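Local coordinates for homoprotocatechuate 2,3-dioxygenase (Brevibacterium fuscum, PDB 4Z6M) that cleaves the aromatic ring of homoprotocatechuate with molecular oxygen, as an extradiol dioxygenase using iron(II) held by a facial triad of protein ligands, at the interface of chains A and B. Coordinates in Å, arbitrary orientation; residue numbers count along the deposited sequence, not the author numbering. Chains: chain A/B, Homoprotocatechuate 2,3-dioxygenase.

The interface of chains A and B. Residues chain A 147, 227, 230-231, 234; chain B 142-143, 145.
Helix 222-234 of chain A packs one face against the loop of chain B that carries B:Tyr142 and B:Tyr145, a patch of a two-fold interface in the deposited tetramer whose twin has the chains exchanged. B:Tyr142 turns one ring face to the A:Asp230 side chain, receiving A:Asp230 CB 3.6 Å from the ring centroid and offset toward the rim, and the carboxylate stacks beyond it with planes 25° apart. A flat aromatic ring suits this place because it can cover both the methylene and the acid group. The tyrosine CB packs on the backbone at the adjoining residue, 3.7 Å from A:Lys231 CA. A:Gln227 supplies a direct polar link: NE2 of its amide donates to the backbone carbonyl B:Tyr142 O at 3.1 Å, with an angle of 153° at the hydrogen. The acceptor lies nearly in the amide plane, whereas the donor is tilted from the carbonyl plane. With CG anti to the backbone N (chi1 162°) and a bend at chi2, the glutamine reaches the loop while OE1 lies near a ring carbon of each tyrosine, 3.7 Å from B:Tyr145 CD2. At the helix end, the small A:Ala234 lets the loop backbone come close, its CB 3.5 Å from B:Tyr142 N. Beyond A:Gln227, a water joins the backbones, 2.9 Å from A:Ala147 N and 2.8 Å from B:Tyr145 O.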
loop_
_atom_site.group_PDB
_atom_site.type_symbol
_atom_site.label_atom_id
_atom_site.label_comp_id
_atom_site.label_asym_id
_atom_site.label_seq_id
_atom_site.Cartn_x
_atom_site.Cartn_y
_atom_site.Cartn_z
ATOM N N ALA A 147 5.022 11.727 0.462
ATOM C CA ALA A 147 4.594 10.449 1.009
ATOM C C ALA A 147 3.255 10.548 1.765
ATOM O O ALA A 147 2.573 9.535 1.955
ATOM C CB ALA A 147 5.697 9.887 1.899
ATOM N N GLN A 227 1.721 7.738 6.951
ATOM C CA GLN A 227 2.903 8.592 6.854
ATOM C C GLN A 227 2.726 9.922 7.571
ATOM O O GLN A 227 3.689 10.457 8.127
ATOM C CB GLN A 227 3.311 8.815 5.409
ATOM C CG GLN A 227 4.223 9.992 5.158
ATOM C CD GLN A 227 5.601 9.919 5.821
ATOM O OE1 GLN A 227 6.072 8.873 6.269
ATOM N NE2 GLN A 227 6.292 11.041 5.787
ATOM N N ASP A 230 3.451 9.220 11.045
ATOM C CA ASP A 230 4.867 8.955 11.222
ATOM C C ASP A 230 5.689 10.252 11.193
ATOM O O ASP A 230 6.621 10.417 11.993
ATOM C CB ASP A 230 5.362 8.003 10.147
ATOM C CG ASP A 230 4.841 6.579 10.302
ATOM O OD1 ASP A 230 4.571 6.138 11.435
ATOM O OD2 ASP A 230 4.811 5.876 9.256
ATOM N N LYS A 231 5.359 11.142 10.259
ATOM C CA LYS A 231 6.038 12.413 10.121
ATOM C C LYS A 231 5.841 13.293 11.365
ATOM O O LYS A 231 6.784 13.922 11.849
ATOM C CB LYS A 231 5.585 13.145 8.860
ATOM C CG LYS A 231 6.332 14.440 8.613
ATOM C CD LYS A 231 5.951 15.063 7.280
ATOM C CE LYS A 231 6.795 16.275 6.957
ATOM N NZ LYS A 231 6.398 16.884 5.672
ATOM N N ALA A 234 8.070 12.059 13.977
ATOM C CA ALA A 234 9.451 12.495 13.754
ATOM C C ALA A 234 9.671 13.960 14.083
ATOM O O ALA A 234 10.761 14.329 14.528
ATOM C CB ALA A 234 9.841 12.215 12.310
ATOM N N TYR B 142 11.010 10.369 9.530
ATOM C CA TYR B 142 9.904 10.448 8.603
ATOM C C TYR B 142 9.663 11.852 8.070
ATOM O O TYR B 142 8.945 12.022 7.092
ATOM C CB TYR B 142 8.644 9.879 9.260
ATOM C CG TYR B 142 8.751 8.409 9.546
ATOM C CD1 TYR B 142 8.632 7.473 8.536
ATOM C CD2 TYR B 142 8.933 7.948 10.834
ATOM C CE1 TYR B 142 8.702 6.112 8.811
ATOM C CE2 TYR B 142 9.012 6.609 11.129
ATOM C CZ TYR B 142 8.905 5.675 10.110
ATOM O OH TYR B 142 8.958 4.313 10.374
ATOM N N ASP B 143 10.267 12.854 8.707
ATOM C CA ASP B 143 10.336 14.199 8.154
ATOM C C ASP B 143 11.186 14.302 6.879
ATOM O O ASP B 143 11.036 15.270 6.118
ATOM C CB ASP B 143 10.832 15.199 9.221
ATOM C CG ASP B 143 12.193 14.845 9.814
ATOM O OD1 ASP B 143 12.449 13.669 10.109
ATOM O OD2 ASP B 143 12.996 15.790 10.029
ATOM N N TYR B 145 11.414 11.327 4.850
ATOM C CA TYR B 145 11.033 10.168 4.056
ATOM C C TYR B 145 10.349 10.574 2.769
ATOM O O TYR B 145 9.370 11.325 2.781
ATOM C CB TYR B 145 10.076 9.324 4.894
ATOM C CG TYR B 145 9.752 7.946 4.390
ATOM C CD1 TYR B 145 10.602 6.902 4.638
ATOM C CD2 TYR B 145 8.555 7.671 3.737
ATOM C CE1 TYR B 145 10.306 5.611 4.230
ATOM C CE2 TYR B 145 8.261 6.384 3.307
ATOM C CZ TYR B 145 9.139 5.359 3.579
ATOM O OH TYR B 145 8.853 4.060 3.173
HETATM O O HOH W 1 7.597 12.801 1.178
#